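PDB 5H80: carboxylase from Deinococcus radiodurans, which probably catalyses ATP-dependent carboxylation of biotin, serving as the biotin carboxylase domain of a single-chain multienzyme that also carries a carrier protein. Local coordinates for residues 35-40 against 46-51; 77-82 against 100-105; 140-145 against 315-320. All blocks are in the same frame, centred on the assembly; numbering follows the deposited sequence.

Interaction 1 of 3, residues 35-40 against 46-51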
ATOM      1  N   VAL A  35      25.914  -0.460  -0.532  1.00 23.49           N
ATOM      2  CA  VAL A  35      25.446  -1.644   0.080  1.00 24.00           C
ATOM      3  C   VAL A  35      25.465  -2.856  -0.883  1.00 22.29           C
ATOM      4  O   VAL A  35      24.782  -2.937  -1.943  1.00 24.57           O
ATOM      5  CB  VAL A  35      23.982  -1.505   0.618  1.00 22.07           C
ATOM      6  CG1 VAL A  35      23.510  -2.821   1.330  1.00 22.53           C
ATOM      7  CG2 VAL A  35      23.822  -0.326   1.534  1.00 23.94           C
ATOM      8  N   LEU A  36      26.287  -3.830  -0.547  1.00 20.28           N
ATOM      9  CA  LEU A  36      26.289  -5.049  -1.341  1.00 21.67           C
ATOM     10  C   LEU A  36      25.206  -5.918  -0.891  1.00 20.23           C
ATOM     11  O   LEU A  36      25.198  -6.267   0.274  1.00 24.81           O
ATOM     12  CB  LEU A  36      27.607  -5.801  -1.235  1.00 24.25           C
ATOM     13  CG  LEU A  36      27.768  -7.208  -1.814  1.00 23.56           C
ATOM     14  CD1 LEU A  36      27.745  -6.982  -3.276  1.00 26.11           C
ATOM     15  CD2 LEU A  36      29.110  -7.861  -1.372  1.00 30.36           C
ATOM     16  N   ILE A  37      24.323  -6.321  -1.814  1.00 19.75           N
ATOM     17  CA  ILE A  37      23.108  -7.135  -1.507  1.00 20.93           C
ATOM     18  C   ILE A  37      23.503  -8.593  -1.805  1.00 19.88           C
ATOM     19  O   ILE A  37      23.499  -9.061  -2.985  1.00 24.80           O
ATOM     20  CB  ILE A  37      21.877  -6.636  -2.281  1.00 20.63           C
ATOM     21  CG1 ILE A  37      21.630  -5.151  -1.908  1.00 21.77           C
ATOM     22  CG2 ILE A  37      20.617  -7.469  -2.063  1.00 22.01           C
ATOM     23  CD1 ILE A  37      20.496  -4.545  -2.666  1.00 25.36           C
ATOM     24  N   ALA A  38      23.950  -9.318  -0.784  1.00 22.42           N
ATOM     25  CA  ALA A  38      24.373 -10.714  -0.939  1.00 25.49           C
ATOM     26  C   ALA A  38      23.188 -11.733  -0.959  1.00 26.44           C
ATOM     27  O   ALA A  38      23.049 -12.551  -0.081  1.00 26.97           O
ATOM     28  CB  ALA A  38      25.393 -11.114   0.128  1.00 29.81           C
ATOM     29  N   ASN A  39      22.337 -11.612  -1.970  1.00 26.81           N
ATOM     30  CA  ASN A  39      21.098 -12.310  -2.043  1.00 22.94           C
ATOM     31  C   ASN A  39      20.469 -12.063  -3.450  1.00 21.56           C
ATOM     32  O   ASN A  39      21.178 -11.587  -4.347  1.00 26.52           O
ATOM     33  CB  ASN A  39      20.088 -11.906  -0.909  1.00 22.33           C
ATOM     34  CG  ASN A  39      19.259 -13.089  -0.435  1.00 20.43           C
ATOM     35  OD1 ASN A  39      18.640 -13.776  -1.221  1.00 21.63           O
ATOM     36  ND2 ASN A  39      19.280 -13.397   0.835  1.00 27.30           N
ATOM     37  N   ARG A  40      19.247 -12.542  -3.651  1.00 21.90           N
ATOM     38  CA  ARG A  40      18.602 -12.456  -4.957  1.00 23.95           C
ATOM     39  C   ARG A  40      17.105 -12.459  -4.855  1.00 23.81           C
ATOM     40  O   ARG A  40      16.561 -12.662  -3.757  1.00 28.41           O
ATOM     41  CB  ARG A  40      19.162 -13.620  -5.815  1.00 25.77           C
ATOM     42  CG  ARG A  40      19.085 -14.953  -5.134  1.00 27.61           C
ATOM     43  CD  ARG A  40      17.767 -15.619  -5.308  1.00 27.08           C
ATOM     44  NE  ARG A  40      17.178 -15.684  -6.699  1.00 29.06           N
ATOM     45  CZ  ARG A  40      15.895 -15.996  -6.971  1.00 29.02           C
ATOM     46  NH1 ARG A  40      15.410 -16.031  -8.213  1.00 31.49           N
ATOM     47  NH2 ARG A  40      15.050 -16.318  -5.977  1.00 27.11           N
ATOM     48  N   ARG A  46      13.481  -5.862  -2.539  1.00 21.53           N
ATOM     49  CA  ARG A  46      13.131  -5.247  -1.316  1.00 18.13           C
ATOM     50  C   ARG A  46      14.219  -4.321  -0.713  1.00 18.04           C
ATOM     51  O   ARG A  46      14.064  -3.111  -0.325  1.00 19.71           O
ATOM     52  CB  ARG A  46      12.685  -6.328  -0.327  1.00 17.66           C
ATOM     53  CG  ARG A  46      12.272  -5.724   1.048  1.00 19.46           C
ATOM     54  CD  ARG A  46      10.968  -4.871   1.072  1.00 18.86           C
ATOM     55  NE  ARG A  46      10.673  -4.136   2.304  1.00 21.03           N
ATOM     56  CZ  ARG A  46      11.030  -2.860   2.457  1.00 23.23           C
ATOM     57  NH1 ARG A  46      11.863  -2.253   1.655  1.00 22.90           N
ATOM     58  NH2 ARG A  46      10.651  -2.188   3.494  1.00 20.27           N
ATOM     59  N   ILE A  47      15.435  -4.920  -0.535  1.00 19.09           N
ATOM     60  CA  ILE A  47      16.589  -4.229  -0.076  1.00 19.91           C
ATOM     61  C   ILE A  47      16.964  -3.045  -0.975  1.00 21.23           C
ATOM     62  O   ILE A  47      17.283  -1.984  -0.422  1.00 19.90           O
ATOM     63  CB  ILE A  47      17.798  -5.161   0.294  1.00 18.95           C
ATOM     64  CG1 ILE A  47      17.365  -6.123   1.358  1.00 22.98           C
ATOM     65  CG2 ILE A  47      18.955  -4.355   0.734  1.00 20.24           C
ATOM     66  CD1 ILE A  47      18.287  -7.341   1.536  1.00 20.24           C
ATOM     67  N   GLU A  48      17.053  -3.207  -2.305  1.00 20.63           N
ATOM     68  CA  GLU A  48      17.343  -2.131  -3.268  1.00 23.07           C
ATOM     69  C   GLU A  48      16.397  -0.955  -3.096  1.00 20.98           C
ATOM     70  O   GLU A  48      16.904   0.144  -2.935  1.00 20.19           O
ATOM     71  CB  GLU A  48      17.242  -2.606  -4.719  1.00 26.22           C
ATOM     72  CG  GLU A  48      18.351  -3.603  -4.991  1.00 26.67           C
ATOM     73  CD  GLU A  48      18.134  -4.455  -6.228  1.00 28.58           C
ATOM     74  OE1 GLU A  48      17.035  -4.505  -6.745  1.00 26.58           O
ATOM     75  OE2 GLU A  48      19.091  -5.158  -6.657  1.00 28.82           O
ATOM     76  N   ARG A  49      15.148  -1.243  -2.707  1.00 18.59           N
ATOM     77  CA  ARG A  49      14.090  -0.176  -2.532  1.00 20.56           C
ATOM     78  C   ARG A  49      14.356   0.568  -1.200  1.00 19.29           C
ATOM     79  O   ARG A  49      14.368   1.744  -1.183  1.00 22.75           O
ATOM     80  CB  ARG A  49      12.690  -0.725  -2.609  1.00 21.32           C
ATOM     81  CG  ARG A  49      12.197  -1.132  -3.985  1.00 22.29           C
ATOM     82  CD  ARG A  49      11.091  -2.117  -4.008  1.00 24.98           C
ATOM     83  NE  ARG A  49      10.582  -2.228  -5.354  1.00 26.76           N
ATOM     84  CZ  ARG A  49       9.655  -3.130  -5.753  1.00 23.28           C
ATOM     85  NH1 ARG A  49       9.095  -4.007  -4.887  1.00 25.74           N
ATOM     86  NH2 ARG A  49       9.308  -3.152  -7.044  1.00 26.20           N
ATOM     87  N   ALA A  50      14.752  -0.094  -0.115  1.00 21.46           N
ATOM     88  CA  ALA A  50      15.050   0.589   1.215  1.00 19.45           C
ATOM     89  C   ALA A  50      16.405   1.444   1.045  1.00 19.28           C
ATOM     90  O   ALA A  50      16.527   2.571   1.468  1.00 22.14           O
ATOM     91  CB  ALA A  50      15.275  -0.510   2.241  1.00 19.42           C
ATOM     92  N   VAL A  51      17.376   0.880   0.342  1.00 20.74           N
ATOM     93  CA  VAL A  51      18.638   1.577   0.039  1.00 19.58           C
ATOM     94  C   VAL A  51      18.370   2.868  -0.708  1.00 22.60           C
ATOM     95  O   VAL A  51      18.966   3.908  -0.341  1.00 22.90           O
ATOM     96  CB  VAL A  51      19.616   0.655  -0.679  1.00 21.52           C
ATOM     97  CG1 VAL A  51      20.909   1.358  -1.183  1.00 23.22           C
ATOM     98  CG2 VAL A  51      20.124  -0.414   0.364  1.00 19.71           C
TER

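Interaction 2 of 3, residues 77-82 against 100-105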
ATOM      1  N   GLU A  77      24.015  -0.784  -9.421  1.00 28.13           N
ATOM      2  CA  GLU A  77      24.990  -1.497 -10.272  1.00 29.96           C
ATOM      3  C   GLU A  77      24.894  -2.963  -9.918  1.00 27.38           C
ATOM      4  O   GLU A  77      24.617  -3.281  -8.742  1.00 29.64           O
ATOM      5  CB  GLU A  77      26.343  -0.876 -10.160  1.00 31.75           C
ATOM      6  CG  GLU A  77      27.274  -1.475  -9.170  1.00 35.95           C
ATOM      7  CD  GLU A  77      28.602  -0.672  -9.099  1.00 42.29           C
ATOM      8  OE1 GLU A  77      28.702   0.228  -8.220  1.00 40.11           O
ATOM      9  OE2 GLU A  77      29.503  -0.944  -9.963  1.00 48.93           O
ATOM     10  N   ALA A  78      24.919  -3.824 -10.934  1.00 30.22           N
ATOM     11  CA  ALA A  78      24.847  -5.238 -10.730  1.00 29.01           C
ATOM     12  C   ALA A  78      26.090  -5.908 -11.264  1.00 32.82           C
ATOM     13  O   ALA A  78      26.504  -5.626 -12.426  1.00 30.54           O
ATOM     14  CB  ALA A  78      23.614  -5.831 -11.376  1.00 29.03           C
ATOM     15  N   VAL A  79      26.592  -6.856 -10.442  1.00 28.69           N
ATOM     16  CA  VAL A  79      27.899  -7.518 -10.666  1.00 30.23           C
ATOM     17  C   VAL A  79      27.712  -9.044 -10.896  1.00 28.57           C
ATOM     18  O   VAL A  79      27.143  -9.772 -10.064  1.00 25.30           O
ATOM     19  CB  VAL A  79      28.840  -7.235  -9.506  1.00 30.60           C
ATOM     20  CG1 VAL A  79      30.162  -8.010  -9.682  1.00 33.51           C
ATOM     21  CG2 VAL A  79      29.108  -5.737  -9.443  1.00 31.71           C
ATOM     22  N   ALA A  80      28.084  -9.535 -12.067  1.00 29.60           N
ATOM     23  CA  ALA A  80      27.895 -10.997 -12.355  1.00 27.54           C
ATOM     24  C   ALA A  80      28.793 -11.881 -11.483  1.00 26.29           C
ATOM     25  O   ALA A  80      29.983 -11.570 -11.383  1.00 32.29           O
ATOM     26  CB  ALA A  80      28.205 -11.248 -13.848  1.00 34.90           C
ATOM     27  N   LEU A  81      28.256 -12.993 -10.964  1.00 26.98           N
ATOM     28  CA  LEU A  81      29.031 -13.952 -10.139  1.00 32.47           C
ATOM     29  C   LEU A  81      29.579 -14.976 -11.173  1.00 35.33           C
ATOM     30  O   LEU A  81      28.905 -15.352 -12.094  1.00 35.45           O
ATOM     31  CB  LEU A  81      28.141 -14.686  -9.122  1.00 29.92           C
ATOM     32  CG  LEU A  81      27.659 -13.775  -7.987  1.00 30.89           C
ATOM     33  CD1 LEU A  81      26.406 -14.292  -7.298  1.00 32.53           C
ATOM     34  CD2 LEU A  81      28.802 -13.453  -7.043  1.00 32.79           C
ATOM     35  N   SER A  82      30.792 -15.462 -10.896  1.00 42.05           N
ATOM     36  CA  SER A  82      31.412 -16.538 -11.711  1.00 50.15           C
ATOM     37  C   SER A  82      30.981 -17.929 -11.284  1.00 47.27           C
ATOM     38  O   SER A  82      31.257 -18.911 -11.966  1.00 47.18           O
ATOM     39  CB  SER A  82      32.918 -16.424 -11.583  1.00 41.37           C
ATOM     40  OG  SER A  82      33.269 -16.736 -10.232  1.00 46.89           O
ATOM     41  N   GLN A 100      35.105  -5.619  -2.334  1.00 29.97           N
ATOM     42  CA  GLN A 100      36.397  -4.890  -2.464  1.00 34.58           C
ATOM     43  C   GLN A 100      36.514  -4.116  -3.753  1.00 34.40           C
ATOM     44  O   GLN A 100      36.938  -2.966  -3.741  1.00 35.97           O
ATOM     45  CB  GLN A 100      37.547  -5.919  -2.431  1.00 38.50           C
ATOM     46  CG  GLN A 100      38.965  -5.305  -2.469  1.00 44.20           C
ATOM     47  CD  GLN A 100      40.079  -6.351  -2.410  1.00 58.09           C
ATOM     48  OE1 GLN A 100      40.635  -6.633  -1.345  1.00 57.53           O
ATOM     49  NE2 GLN A 100      40.419  -6.918  -3.563  1.00 57.27           N
ATOM     50  N   GLU A 101      36.153  -4.781  -4.851  1.00 34.70           N
ATOM     51  CA  GLU A 101      36.327  -4.359  -6.212  1.00 34.95           C
ATOM     52  C   GLU A 101      35.368  -3.244  -6.546  1.00 42.35           C
ATOM     53  O   GLU A 101      35.656  -2.434  -7.383  1.00 35.72           O
ATOM     54  CB  GLU A 101      36.083  -5.541  -7.123  1.00 41.06           C
ATOM     55  CG  GLU A 101      37.218  -6.542  -7.012  1.00 42.81           C
ATOM     56  CD  GLU A 101      37.141  -7.697  -7.971  1.00 49.60           C
ATOM     57  OE1 GLU A 101      36.706  -7.513  -9.112  1.00 54.61           O
ATOM     58  OE2 GLU A 101      37.548  -8.805  -7.599  1.00 61.72           O
ATOM     59  N   HIS A 102      34.219  -3.216  -5.873  1.00 36.08           N
ATOM     60  CA  HIS A 102      33.210  -2.163  -6.110  1.00 32.49           C
ATOM     61  C   HIS A 102      32.994  -1.229  -4.970  1.00 28.64           C
ATOM     62  O   HIS A 102      32.006  -0.443  -4.974  1.00 35.40           O
ATOM     63  CB  HIS A 102      31.881  -2.849  -6.519  1.00 28.57           C
ATOM     64  CG  HIS A 102      31.995  -3.596  -7.783  1.00 34.51           C
ATOM     65  ND1 HIS A 102      32.609  -4.827  -7.842  1.00 32.08           N
ATOM     66  CD2 HIS A 102      31.702  -3.257  -9.052  1.00 30.12           C
ATOM     67  CE1 HIS A 102      32.634  -5.239  -9.096  1.00 36.04           C
ATOM     68  NE2 HIS A 102      32.098  -4.302  -9.847  1.00 34.64           N
ATOM     69  N   ALA A 103      33.970  -1.144  -4.057  1.00 30.34           N
ATOM     70  CA  ALA A 103      33.975  -0.182  -2.983  1.00 32.70           C
ATOM     71  C   ALA A 103      32.639  -0.181  -2.175  1.00 27.18           C
ATOM     72  O   ALA A 103      32.181   0.889  -1.737  1.00 33.26           O
ATOM     73  CB  ALA A 103      34.259   1.217  -3.523  1.00 30.89           C
ATOM     74  N   ALA A 104      32.142  -1.364  -1.887  1.00 27.10           N
ATOM     75  CA  ALA A 104      31.063  -1.483  -0.874  1.00 28.20           C
ATOM     76  C   ALA A 104      31.571  -1.181   0.563  1.00 33.88           C
ATOM     77  O   ALA A 104      32.789  -1.288   0.843  1.00 31.20           O
ATOM     78  CB  ALA A 104      30.448  -2.852  -1.020  1.00 27.01           C
ATOM     79  N   THR A 105      30.658  -0.664   1.411  1.00 25.24           N
ATOM     80  CA  THR A 105      30.862  -0.302   2.781  1.00 26.70           C
ATOM     81  C   THR A 105      30.089  -1.174   3.723  1.00 26.12           C
ATOM     82  O   THR A 105      30.354  -1.238   4.862  1.00 26.21           O
ATOM     83  CB  THR A 105      30.465   1.201   2.902  1.00 27.63           C
ATOM     84  OG1 THR A 105      29.078   1.348   2.485  1.00 24.69           O
ATOM     85  CG2 THR A 105      31.314   1.967   1.937  1.00 29.68           C
TER

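Interaction 3 of 3, residues 140-145 against 315-320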
ATOM      1  N   ASP A 140      26.247 -16.714  16.462  1.00 31.04           N
ATOM      2  CA  ASP A 140      26.733 -18.060  16.918  1.00 34.78           C
ATOM      3  C   ASP A 140      25.802 -18.623  17.948  1.00 30.21           C
ATOM      4  O   ASP A 140      25.418 -19.799  17.902  1.00 35.00           O
ATOM      5  CB  ASP A 140      28.144 -18.008  17.519  1.00 39.04           C
ATOM      6  CG  ASP A 140      29.248 -18.134  16.461  1.00 36.07           C
ATOM      7  OD1 ASP A 140      29.033 -18.806  15.408  1.00 37.74           O
ATOM      8  OD2 ASP A 140      30.313 -17.537  16.709  1.00 44.20           O
ATOM      9  N   LEU A 141      25.436 -17.782  18.885  1.00 28.77           N
ATOM     10  CA  LEU A 141      24.477 -18.140  19.907  1.00 31.31           C
ATOM     11  C   LEU A 141      23.090 -18.542  19.370  1.00 36.90           C
ATOM     12  O   LEU A 141      22.625 -19.645  19.635  1.00 34.32           O
ATOM     13  CB  LEU A 141      24.389 -17.037  20.903  1.00 27.87           C
ATOM     14  CG  LEU A 141      23.953 -17.424  22.379  1.00 35.52           C
ATOM     15  CD1 LEU A 141      24.109 -16.266  23.362  1.00 40.46           C
ATOM     16  CD2 LEU A 141      22.525 -17.987  22.439  1.00 40.78           C
ATOM     17  N   PHE A 142      22.414 -17.677  18.596  1.00 29.65           N
ATOM     18  CA  PHE A 142      21.088 -18.004  18.169  1.00 30.93           C
ATOM     19  C   PHE A 142      21.051 -19.061  17.125  1.00 32.42           C
ATOM     20  O   PHE A 142      20.005 -19.573  16.859  1.00 37.39           O
ATOM     21  CB  PHE A 142      20.287 -16.714  17.786  1.00 27.00           C
ATOM     22  CG  PHE A 142      20.023 -15.757  18.946  1.00 32.47           C
ATOM     23  CD1 PHE A 142      19.785 -16.193  20.237  1.00 39.96           C
ATOM     24  CD2 PHE A 142      19.806 -14.416  18.696  1.00 36.09           C
ATOM     25  CE1 PHE A 142      19.500 -15.296  21.271  1.00 35.17           C
ATOM     26  CE2 PHE A 142      19.520 -13.520  19.726  1.00 35.30           C
ATOM     27  CZ  PHE A 142      19.361 -13.957  21.001  1.00 32.77           C
ATOM     28  N   GLY A 143      22.224 -19.408  16.524  1.00 30.78           N
ATOM     29  CA  GLY A 143      22.312 -20.492  15.629  1.00 30.29           C
ATOM     30  C   GLY A 143      22.612 -21.826  16.300  1.00 32.76           C
ATOM     31  O   GLY A 143      22.573 -22.857  15.658  1.00 36.63           O
ATOM     32  N   ASP A 144      22.769 -21.818  17.601  1.00 32.33           N
ATOM     33  CA  ASP A 144      23.064 -23.064  18.319  1.00 34.99           C
ATOM     34  C   ASP A 144      21.900 -23.457  19.228  1.00 30.55           C
ATOM     35  O   ASP A 144      21.592 -22.794  20.255  1.00 33.84           O
ATOM     36  CB  ASP A 144      24.336 -22.876  19.149  1.00 38.64           C
ATOM     37  CG  ASP A 144      24.810 -24.191  19.774  1.00 45.44           C
ATOM     38  OD1 ASP A 144      25.555 -24.894  19.087  1.00 47.63           O
ATOM     39  OD2 ASP A 144      24.412 -24.523  20.926  1.00 44.07           O
ATOM     40  N   LYS A 145      21.287 -24.579  18.842  1.00 35.09           N
ATOM     41  CA  LYS A 145      20.090 -25.074  19.558  1.00 39.21           C
ATOM     42  C   LYS A 145      20.381 -25.117  21.025  1.00 38.39           C
ATOM     43  O   LYS A 145      19.716 -24.490  21.865  1.00 37.79           O
ATOM     44  CB  LYS A 145      19.669 -26.442  18.986  1.00 44.59           C
ATOM     45  CG  LYS A 145      18.516 -27.123  19.699  1.00 47.94           C
ATOM     46  CD  LYS A 145      17.169 -26.482  19.369  1.00 57.73           C
ATOM     47  CE  LYS A 145      16.072 -26.939  20.335  1.00 57.51           C
ATOM     48  NZ  LYS A 145      14.791 -27.151  19.609  1.00 59.85           N
ATOM     49  N   ILE A 315      10.918 -21.597  20.479  1.00 21.83           N
ATOM     50  CA  ILE A 315      11.383 -22.559  19.499  1.00 25.33           C
ATOM     51  C   ILE A 315      12.558 -22.074  18.686  1.00 32.88           C
ATOM     52  O   ILE A 315      13.311 -22.928  18.288  1.00 32.15           O
ATOM     53  CB  ILE A 315      10.333 -23.199  18.565  1.00 32.69           C
ATOM     54  CG1 ILE A 315       9.595 -22.242  17.600  1.00 33.64           C
ATOM     55  CG2 ILE A 315       9.321 -24.006  19.383  1.00 33.63           C
ATOM     56  CD1 ILE A 315       8.789 -22.924  16.470  1.00 36.08           C
ATOM     57  N   GLU A 316      12.659 -20.764  18.381  1.00 27.62           N
ATOM     58  CA  GLU A 316      13.743 -20.321  17.447  1.00 31.36           C
ATOM     59  C   GLU A 316      13.907 -18.852  17.574  1.00 31.50           C
ATOM     60  O   GLU A 316      12.873 -18.117  17.607  1.00 29.99           O
ATOM     61  CB  GLU A 316      13.391 -20.641  15.952  1.00 28.92           C
ATOM     62  CG  GLU A 316      14.524 -20.585  14.941  1.00 47.43           C
ATOM     63  CD  GLU A 316      15.061 -21.935  14.486  1.00 45.61           C
ATOM     64  OE1 GLU A 316      14.557 -22.991  14.984  1.00 61.75           O
ATOM     65  OE2 GLU A 316      15.949 -21.904  13.567  1.00 56.09           O
ATOM     66  N   ALA A 317      15.169 -18.421  17.511  1.00 28.29           N
ATOM     67  CA  ALA A 317      15.524 -17.023  17.414  1.00 27.14           C
ATOM     68  C   ALA A 317      16.150 -16.837  16.020  1.00 31.80           C
ATOM     69  O   ALA A 317      17.126 -17.519  15.628  1.00 29.20           O
ATOM     70  CB  ALA A 317      16.413 -16.586  18.527  1.00 32.55           C
ATOM     71  N   ASN A 318      15.486 -16.075  15.147  1.00 21.83           N
ATOM     72  CA  ASN A 318      16.022 -15.843  13.808  1.00 26.09           C
ATOM     73  C   ASN A 318      16.656 -14.474  13.795  1.00 27.03           C
ATOM     74  O   ASN A 318      15.933 -13.422  13.765  1.00 24.28           O
ATOM     75  CB  ASN A 318      14.933 -15.927  12.723  1.00 30.46           C
ATOM     76  CG  ASN A 318      14.083 -17.175  12.824  1.00 37.81           C
ATOM     77  OD1 ASN A 318      12.840 -17.128  12.920  1.00 46.94           O
ATOM     78  ND2 ASN A 318      14.700 -18.257  12.763  1.00 31.55           N
ATOM     79  N   PRO A 319      17.982 -14.434  13.774  1.00 28.81           N
ATOM     80  CA  PRO A 319      18.686 -13.181  14.003  1.00 25.49           C
ATOM     81  C   PRO A 319      18.853 -12.347  12.704  1.00 22.37           C
ATOM     82  O   PRO A 319      20.019 -11.994  12.330  1.00 23.44           O
ATOM     83  CB  PRO A 319      20.055 -13.672  14.538  1.00 26.80           C
ATOM     84  CG  PRO A 319      20.283 -14.913  13.767  1.00 25.62           C
ATOM     85  CD  PRO A 319      18.915 -15.572  13.572  1.00 26.13           C
ATOM     86  N   ARG A 320      17.752 -12.061  12.037  1.00 24.82           N
ATOM     87  CA  ARG A 320      17.764 -11.496  10.686  1.00 28.41           C
ATOM     88  C   ARG A 320      16.400 -10.955  10.371  1.00 24.58           C
ATOM     89  O   ARG A 320      15.497 -11.275  11.112  1.00 24.01           O
ATOM     90  CB  ARG A 320      18.137 -12.584   9.673  1.00 26.92           C
ATOM     91  CG  ARG A 320      17.476 -13.935   9.950  1.00 26.67           C
ATOM     92  CD  ARG A 320      17.553 -14.848   8.789  1.00 29.93           C
ATOM     93  NE  ARG A 320      16.836 -16.126   9.038  1.00 29.84           N
ATOM     94  CZ  ARG A 320      15.529 -16.312   8.776  1.00 31.99           C
ATOM     95  NH1 ARG A 320      14.746 -15.313   8.217  1.00 28.99           N
ATOM     96  NH2 ARG A 320      14.964 -17.491   9.009  1.00 36.15           N
TER
HETATM   97  O   HOH W   1      18.930 -21.734  14.468  1.00 40.00           O
HETATM   98  O   HOH W   2      17.081 -20.655  17.128  1.00 40.18           O

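Interaction 1 of 3, residues 35-40 against 46-51
In the beta-alpha-beta unit of strand 34-37, helix 42-53 and strand 57-62, Val35 and Ile37 of the first strand meet Ile47, Glu48 and Val51 of the helix. Strand and helix run nearly antiparallel, at 167°, and the axes of strand 35-37 and helix 46-51 approach to 9.7 Å, as expected when the chain leaves a parallel sheet and returns along a helix laid over one face. The alternate strand residues Val35 and Ile37 point at that helix.

Ile37 makes the closest approach. CG1 lies anti to the carbonyl carbon (chi1 -59°) and CD1 continues in an extended line (chi2 177°), which carries the terminal methyl up to the helix backbone. There Ile37 CD1 packs closely on Glu48 CG at 3.3 Å, the two side chains set nearly perpendicular, and lies 3.7 Å from Glu48 N. Ile37 CD1 also touches Ile47 CG2 at 3.7 Å, where the two isoleucines run alongside in opposite senses. Nearer the start of the strand, one methyl of each valine makes the contact, Val35 CG2 against Val51 CG2 at 3.9 Å.

All five touching residues are buried, and the interface is held by apolar packing with no hydrogen bond across it. On the outer side of the helix, Arg49 forms a salt bridge with Glu447 of the second subunit. Beyond the strand, the Asn39 amide is held at both ends: ND2 bonds Pro109 O and Tyr111 O, while Asn39 OD1 accepts Arg40 N at 2.8 Å through an in-plane lone pair.

Interaction 2 of 3, residues 77-82 against 100-105
His102, just past helix 92-101, meets Val79 and Glu77 of strand 77-80, an edge strand of the parallel sheet in the N-terminal domain. The helix belongs to the crossover that takes the chain from this edge strand over the sheet to strand 106-108. Gln100 and Glu101 form its last residues, and Gln100 O accepts a weak bond from Ala103 N.

His102, the first residue to leave helical geometry, makes all the contacts of its segment. Its CG stands anti to the carbonyl carbon (chi1 -63°), and the ring presents one face to the strand. Val79 comes from the opposite direction and sets CG2 over that face, a CH-pi contact of 3.5 Å from Val79 CG2 to the His102 ring centroid, 18° off the normal. The methyl, Val79 CG2, is displaced toward the rim and lies 3.3 Å from His102 NE2; Val79 CG1 adds a contact of 3.8 Å to His102 CE1. Glu77 approaches at the ring edge, where Glu77 OE2 sits 3.3 Å from His102 CD2 with the carboxylate plane almost perpendicular to the ring. Glu77 OE2 and His102 NE2 remain 4.2 Å apart, and the firmer polar partners lie outside: Val98 O for His102 ND1, and Arg34 NH2 in a salt bridge with Glu77 OE1. Replacing the histidine by an alanine would remove the ring, and is likely to leave Val79 CG2 without its aromatic cover and Val98 O without its side-chain mate.

Ala103 then adopts a left-handed backbone conformation, where the chain turns toward strand 106-108, and Ala104 returns to extended geometry. The segment ends at Thr105, whose OG1 hydrogen-bonds to Arg34 N, while Arg34 NH2 also bonds His102 O.

Interaction 3 of 3, residues 140-145 against 315-320
Phe142 and Ala317 touch through their side chains, yet their backbones are bridged by water. Water 2 donates to Phe142 O, near the end of helix 136-142, at 3.1 Å, and accepts a hydrogen bond from Ala317 N of strand 312-318 at 3.0 Å. Water 1 adds a looser route, weakly bonded to Phe142 O and 3.1 Å from Glu316 OE2. Other acceptors compete for the protons of both waters, so these donations may be shared.

The apolar half of the contact centres on the phenyl ring. With CG anti to the carbonyl carbon (chi1 -65°), the ring turns one face to the strand, and Ala317 CB lies over it in a CH-pi contact, 4.0 Å from the Phe142 centroid and 22° off the normal. Ala317 CB comes closest to Phe142 CG, at 3.7 Å. Pro319 CB approaches the ring edge instead, 4.2 Å from Phe142 CD2. Pro319 is the centre of an inverse gamma turn just after the strand. Strand 312-318, with a classic beta bulge where Ile315 and Glu316 face Glu303, is an edge strand of an antiparallel sheet in the ATP-binding domain, consistent with an ATP-grasp fold.

From the N terminus, interaction 1 closes the shortest loop, a strand and the helix that directly follows it. Interaction 2 opens later and closes a loop of 17 intervening residues from the edge strand of the same parallel sheet. The two touch where Leu36 CB packs on Ala104 CB at 4.1 Å. Interaction 3 spans 169 intervening residues and ties helix 136-142 to the edge of the antiparallel sheet in the ATP-binding domain. Its centre lies about 23 Å from that of interaction 1. All three follow in series, with none nested or crossing.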